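Local structure of putative aminotransferase (Actinomadura melliaura, 4ZWV) at the interface of chains A and B. The protein probably transfers an amino group, with pyridoxal 5'-phosphate as cofactor, to a sugar precursor of the aminopentose of the indolocarbazole AT2433. Residues are numbered along the deposited sequence; one frame, centred on the assembly and turned at random. Chains: chain A/B, Putative aminotransferase.

Contacts 1 and 2 are neighbouring patches of one two-fold dimer interface, the centres of their C-alpha atoms about 7 Å apart. They share A:Tyr217 and B:Trp89, and both draw on helix 85-93 of chain B, on its 321-329 stretch, and on the chain A segment between helix 205-214 and helix 243-273. Contact 1 is mainly apolar, whereas contact 2 centres on the carboxylate of B:Glu85 at the start of the helix and adds B:Phe84 just before it. Because each patch has a twin with the chains exchanged, each subunit both offers the helix and receives it, consistent with the dimers common in this family and so probably the biological assembly.

Contact 1: the interface of chains A and B. Residues chain A 217, 232, 235-237; chain B 89-90, 92, 329.
B:Trp89, on helix 85-93 of this DegT/DnrJ/EryC1-family aminotransferase, inserts its indole between A:Tyr217, A:Val232, A:Trp235 and A:Gly236, all in loops of the other subunit. Hydrogen bonds to backbone carbonyls of chain A frame the patch. The indole N-H of B:Trp89 NE1 is given to A:Tyr217 O at 2.9 Å; the bond is bent, 132° at the hydrogen, and the acceptor lies somewhat out of the indole plane. Beside it, A:Gly236 O comes within 3.2 Å of B:Trp89 CD1, a contact rather than a hydrogen bond. Further along, the backbone N of B:Cys329, in the 3-10 helix 328-333, donates to A:Val232 O at 3.0 Å.

CH-pi packing joins the two tryptophans without stacking their rings. A:Trp235 CB sits over one face of the B:Trp89 five-membered ring, 3.6 Å from its centroid. With A:Trp235 CG between its own backbone N and carbonyl carbon (chi1 64°), the indole turns away from B:Trp89 towards B:Leu92. B:Leu92, one helical turn beyond B:Trp89, lays CB over the five-membered ring of A:Trp235, while its CD1 branch touches A:Trp235 CD1 at 3.6 Å.

Van der Waals contacts complete the surroundings of the indole and of the helix backbone. The CG1 branch of A:Val232, anti to the backbone N (chi1 176°), reaches both B:Trp89 CZ2 and the sulphur SG of B:Cys329, each at 3.8 Å. A:Tyr217 CB packs beside B:Trp89 CD1, and the CD2 methyl of A:Leu237 rests against the helix backbone at B:Trp89 and B:Ala90.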
loop_
_atom_site.group_PDB
_atom_site.type_symbol
_atom_site.label_atom_id
_atom_site.label_comp_id
_atom_site.label_asym_id
_atom_site.label_seq_id
_atom_site.Cartn_x
_atom_site.Cartn_y
_atom_site.Cartn_z
ATOM N N TYR A 217 -8.494 -0.912 7.291
ATOM C CA TYR A 217 -9.165 -2.201 7.456
ATOM C C TYR A 217 -10.627 -2.114 7.867
ATOM O O TYR A 217 -11.222 -3.135 8.195
ATOM C CB TYR A 217 -8.433 -3.058 8.488
ATOM C CG TYR A 217 -6.966 -3.273 8.219
ATOM C CD1 TYR A 217 -6.542 -4.111 7.192
ATOM C CD2 TYR A 217 -6.011 -2.642 8.997
ATOM C CE1 TYR A 217 -5.178 -4.324 6.949
ATOM C CE2 TYR A 217 -4.643 -2.841 8.767
ATOM C CZ TYR A 217 -4.245 -3.686 7.742
ATOM O OH TYR A 217 -2.895 -3.902 7.541
ATOM N N VAL A 232 -16.173 -4.375 12.065
ATOM C CA VAL A 232 -15.849 -3.927 10.722
ATOM C C VAL A 232 -17.085 -4.065 9.839
ATOM O O VAL A 232 -17.498 -5.189 9.512
ATOM C CB VAL A 232 -14.677 -4.732 10.110
ATOM C CG1 VAL A 232 -14.440 -4.292 8.670
ATOM C CG2 VAL A 232 -13.406 -4.559 10.945
ATOM N N TRP A 235 -14.952 -3.904 4.816
ATOM C CA TRP A 235 -13.518 -4.160 4.900
ATOM C C TRP A 235 -12.694 -3.088 4.179
ATOM O O TRP A 235 -13.199 -2.339 3.347
ATOM C CB TRP A 235 -13.187 -5.559 4.342
ATOM C CG TRP A 235 -13.493 -5.731 2.881
ATOM C CD1 TRP A 235 -14.617 -6.293 2.338
ATOM C CD2 TRP A 235 -12.676 -5.323 1.771
ATOM N NE1 TRP A 235 -14.547 -6.262 0.960
ATOM C CE2 TRP A 235 -13.363 -5.680 0.591
ATOM C CE3 TRP A 235 -11.414 -4.719 1.664
ATOM C CZ2 TRP A 235 -12.848 -5.425 -0.683
ATOM C CZ3 TRP A 235 -10.909 -4.455 0.390
ATOM C CH2 TRP A 235 -11.627 -4.811 -0.762
ATOM N N GLY A 236 -11.422 -3.003 4.554
ATOM C CA GLY A 236 -10.462 -2.169 3.853
ATOM C C GLY A 236 -9.106 -2.824 3.955
ATOM O O GLY A 236 -8.965 -3.884 4.563
ATOM N N LEU A 237 -8.093 -2.200 3.368
ATOM C CA LEU A 237 -6.728 -2.700 3.501
ATOM C C LEU A 237 -5.892 -1.713 4.308
ATOM O O LEU A 237 -6.435 -0.933 5.086
ATOM C CB LEU A 237 -6.104 -2.952 2.121
ATOM C CG LEU A 237 -6.817 -4.044 1.316
ATOM C CD1 LEU A 237 -6.184 -4.226 -0.068
ATOM C CD2 LEU A 237 -6.773 -5.358 2.092
ATOM N N TRP B 89 -8.881 -9.752 5.013
ATOM C CA TRP B 89 -9.356 -8.716 4.111
ATOM C C TRP B 89 -8.574 -8.750 2.800
ATOM O O TRP B 89 -9.121 -8.393 1.753
ATOM C CB TRP B 89 -9.269 -7.346 4.762
ATOM C CG TRP B 89 -10.199 -7.075 5.954
ATOM C CD1 TRP B 89 -10.229 -5.907 6.660
ATOM C CD2 TRP B 89 -11.204 -7.933 6.569
ATOM N NE1 TRP B 89 -11.152 -5.973 7.672
ATOM C CE2 TRP B 89 -11.765 -7.201 7.640
ATOM C CE3 TRP B 89 -11.673 -9.241 6.329
ATOM C CZ2 TRP B 89 -12.771 -7.722 8.467
ATOM C CZ3 TRP B 89 -12.673 -9.760 7.154
ATOM C CH2 TRP B 89 -13.206 -8.999 8.212
ATOM N N ALA B 90 -7.325 -9.209 2.832
ATOM C CA ALA B 90 -6.588 -9.406 1.585
ATOM C C ALA B 90 -7.313 -10.373 0.651
ATOM O O ALA B 90 -7.310 -10.178 -0.564
ATOM C CB ALA B 90 -5.189 -9.912 1.860
ATOM N N LEU B 92 -10.615 -10.883 0.518
ATOM C CA LEU B 92 -11.783 -10.197 -0.025
ATOM C C LEU B 92 -11.365 -9.200 -1.111
ATOM O O LEU B 92 -12.051 -9.063 -2.140
ATOM C CB LEU B 92 -12.561 -9.485 1.090
ATOM C CG LEU B 92 -13.071 -10.435 2.189
ATOM C CD1 LEU B 92 -13.806 -9.639 3.263
ATOM C CD2 LEU B 92 -13.966 -11.533 1.617
ATOM N N CYS B 329 -19.268 -7.209 8.138
ATOM C CA CYS B 329 -18.951 -7.256 6.708
ATOM C C CYS B 329 -18.854 -8.689 6.167
ATOM O O CYS B 329 -18.891 -8.900 4.953
ATOM C CB CYS B 329 -17.650 -6.496 6.406
ATOM S SG CYS B 329 -16.128 -7.260 7.015
#

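Contact 2: the interface of chains A and B. Residues chain A 216-217, 219, 225, 230; chain B 84-85, 89, 321, 327.
The start of helix 85-93 in chain B, with B:Phe84 just before it, meets the loop of chain A that follows helix 205-214, and the carboxylate of B:Glu85 ties the two subunits together. A:Tyr230 approaches it tip to tip: the phenol OH donates to B:Glu85 OE2 at 2.5 Å, a short bond that uses the syn lone pair, with the ring and carboxylate planes turned 53° apart. The anti lone pair of the same oxygen accepts from B:His327 NE2 at 2.8 Å, close to the imidazole plane and nearly straight (160° at the hydrogen). OE2 is thus gripped by one donor from each subunit. On the other oxygen, OE1, the hydroxyl OG of B:Ser321 donates from the syn side, out of the carboxylate plane, although this serine is poorly ordered. Replacing B:Glu85 by an alanine would probably leave the A:Tyr230 hydroxyl and B:His327 NE2 without their shared acceptor and set the phenol free to shift.

B:His327, which probably helps to hold the carboxylate in place, also packs against A:Tyr230, its CE1 lying 3.5 Å from A:Tyr230 CE2. From chain A, the A:Ile219 CD1 methyl comes against the carboxylate, 3.8 Å from B:Glu85 CD.

Aromatic packing adjoins this polar cluster. B:Phe84, with CG anti to the backbone N, points its CE2-CZ edge at the face of the A:Tyr217 ring, the planes 80° apart and the centroids separated by 4.9 Å. A:Tyr217, bound through its backbone carbonyl to B:Trp89, is supported in turn within its own chain by A:Phe216, over whose ring centre A:Tyr217 CD2 stands at 3.6 Å above the plane.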
loop_
_atom_site.group_PDB
_atom_site.type_symbol
_atom_site.label_atom_id
_atom_site.label_comp_id
_atom_site.label_asym_id
_atom_site.label_seq_id
_atom_site.Cartn_x
_atom_site.Cartn_y
_atom_site.Cartn_z
ATOM N N PHE A 216 -8.101 1.999 6.979
ATOM C CA PHE A 216 -7.399 1.139 7.931
ATOM C C PHE A 216 -8.303 -0.045 8.282
ATOM O O PHE A 216 -8.841 -0.140 9.395
ATOM C CB PHE A 216 -6.973 1.906 9.196
ATOM C CG PHE A 216 -6.136 1.078 10.141
ATOM C CD1 PHE A 216 -4.823 0.772 9.828
ATOM C CD2 PHE A 216 -6.672 0.588 11.321
ATOM C CE1 PHE A 216 -4.048 -0.007 10.682
ATOM C CE2 PHE A 216 -5.908 -0.193 12.184
ATOM C CZ PHE A 216 -4.590 -0.488 11.861
ATOM N N TYR A 217 -8.494 -0.912 7.291
ATOM C CA TYR A 217 -9.165 -2.201 7.456
ATOM C C TYR A 217 -10.627 -2.114 7.867
ATOM O O TYR A 217 -11.222 -3.135 8.195
ATOM C CB TYR A 217 -8.433 -3.058 8.488
ATOM C CG TYR A 217 -6.966 -3.273 8.219
ATOM C CD1 TYR A 217 -6.542 -4.111 7.192
ATOM C CD2 TYR A 217 -6.011 -2.642 8.997
ATOM C CE1 TYR A 217 -5.178 -4.324 6.949
ATOM C CE2 TYR A 217 -4.643 -2.841 8.767
ATOM C CZ TYR A 217 -4.245 -3.686 7.742
ATOM O OH TYR A 217 -2.895 -3.902 7.541
ATOM N N ILE A 219 -11.437 -0.628 10.544
ATOM C CA ILE A 219 -11.321 -0.623 12.003
ATOM C C ILE A 219 -11.339 0.805 12.542
ATOM O O ILE A 219 -10.512 1.639 12.161
ATOM C CB ILE A 219 -10.026 -1.344 12.455
ATOM C CG1 ILE A 219 -10.086 -2.830 12.061
ATOM C CG2 ILE A 219 -9.823 -1.197 13.961
ATOM C CD1 ILE A 219 -8.787 -3.603 12.295
ATOM N N ARG A 225 -9.647 -2.212 20.988
ATOM C CA ARG A 225 -9.302 -3.405 20.221
ATOM C C ARG A 225 -8.822 -4.543 21.118
ATOM O O ARG A 225 -8.993 -5.715 20.785
ATOM C CB ARG A 225 -8.257 -3.063 19.156
ATOM C CG ARG A 225 -8.825 -2.161 18.060
ATOM C CD ARG A 225 -7.755 -1.525 17.191
ATOM N NE ARG A 225 -6.989 -2.501 16.426
ATOM C CZ ARG A 225 -5.900 -2.200 15.726
ATOM N NH1 ARG A 225 -5.255 -3.143 15.058
ATOM N NH2 ARG A 225 -5.456 -0.950 15.698
ATOM N N TYR A 230 -15.081 -3.839 18.677
ATOM C CA TYR A 230 -15.223 -3.084 17.447
ATOM C C TYR A 230 -15.801 -3.989 16.373
ATOM O O TYR A 230 -15.694 -5.219 16.447
ATOM C CB TYR A 230 -13.879 -2.493 16.998
ATOM C CG TYR A 230 -12.851 -3.554 16.666
ATOM C CD1 TYR A 230 -12.139 -4.197 17.673
ATOM C CD2 TYR A 230 -12.614 -3.922 15.341
ATOM C CE1 TYR A 230 -11.212 -5.190 17.368
ATOM C CE2 TYR A 230 -11.688 -4.902 15.027
ATOM C CZ TYR A 230 -11.001 -5.531 16.039
ATOM O OH TYR A 230 -10.088 -6.507 15.729
ATOM N N PHE B 84 -5.137 -11.342 12.594
ATOM C CA PHE B 84 -5.352 -9.929 12.372
ATOM C C PHE B 84 -6.160 -9.789 11.072
ATOM O O PHE B 84 -6.022 -10.604 10.155
ATOM C CB PHE B 84 -4.025 -9.169 12.296
ATOM C CG PHE B 84 -4.197 -7.701 12.047
ATOM C CD1 PHE B 84 -4.908 -6.919 12.944
ATOM C CD2 PHE B 84 -3.648 -7.104 10.928
ATOM C CE1 PHE B 84 -5.092 -5.561 12.725
ATOM C CE2 PHE B 84 -3.829 -5.731 10.704
ATOM C CZ PHE B 84 -4.546 -4.970 11.606
ATOM N N GLU B 85 -7.017 -8.774 10.999
ATOM C CA GLU B 85 -7.956 -8.642 9.896
ATOM C C GLU B 85 -7.280 -8.604 8.523
ATOM O O GLU B 85 -7.865 -9.047 7.541
ATOM C CB GLU B 85 -8.811 -7.384 10.076
ATOM C CG GLU B 85 -9.960 -7.531 11.073
ATOM C CD GLU B 85 -9.551 -7.366 12.539
ATOM O OE1 GLU B 85 -8.350 -7.185 12.848
ATOM O OE2 GLU B 85 -10.462 -7.389 13.398
ATOM N N TRP B 89 -8.881 -9.752 5.013
ATOM C CA TRP B 89 -9.356 -8.716 4.111
ATOM C C TRP B 89 -8.574 -8.750 2.800
ATOM O O TRP B 89 -9.121 -8.393 1.753
ATOM C CB TRP B 89 -9.269 -7.346 4.762
ATOM C CG TRP B 89 -10.199 -7.075 5.954
ATOM C CD1 TRP B 89 -10.229 -5.907 6.660
ATOM C CD2 TRP B 89 -11.204 -7.933 6.569
ATOM N NE1 TRP B 89 -11.152 -5.973 7.672
ATOM C CE2 TRP B 89 -11.765 -7.201 7.640
ATOM C CE3 TRP B 89 -11.673 -9.241 6.329
ATOM C CZ2 TRP B 89 -12.771 -7.722 8.467
ATOM C CZ3 TRP B 89 -12.673 -9.760 7.154
ATOM C CH2 TRP B 89 -13.206 -8.999 8.212
ATOM N N SER B 321 -6.781 -9.257 18.224
ATOM C CA SER B 321 -7.906 -8.840 17.383
ATOM C C SER B 321 -9.199 -9.536 17.787
ATOM O O SER B 321 -9.169 -10.575 18.443
ATOM C CB SER B 321 -7.640 -9.155 15.906
ATOM O OG SER B 321 -6.728 -8.235 15.333
ATOM N N HIS B 327 -17.289 -10.079 12.325
ATOM C CA HIS B 327 -17.502 -8.753 11.741
ATOM C C HIS B 327 -18.701 -8.741 10.812
ATOM O O HIS B 327 -18.931 -9.700 10.072
ATOM C CB HIS B 327 -16.259 -8.288 10.995
ATOM C CG HIS B 327 -15.124 -7.938 11.902
ATOM N ND1 HIS B 327 -15.282 -7.093 12.979
ATOM C CD2 HIS B 327 -13.830 -8.337 11.913
ATOM C CE1 HIS B 327 -14.120 -6.968 13.605
ATOM N NE2 HIS B 327 -13.222 -7.707 12.974
#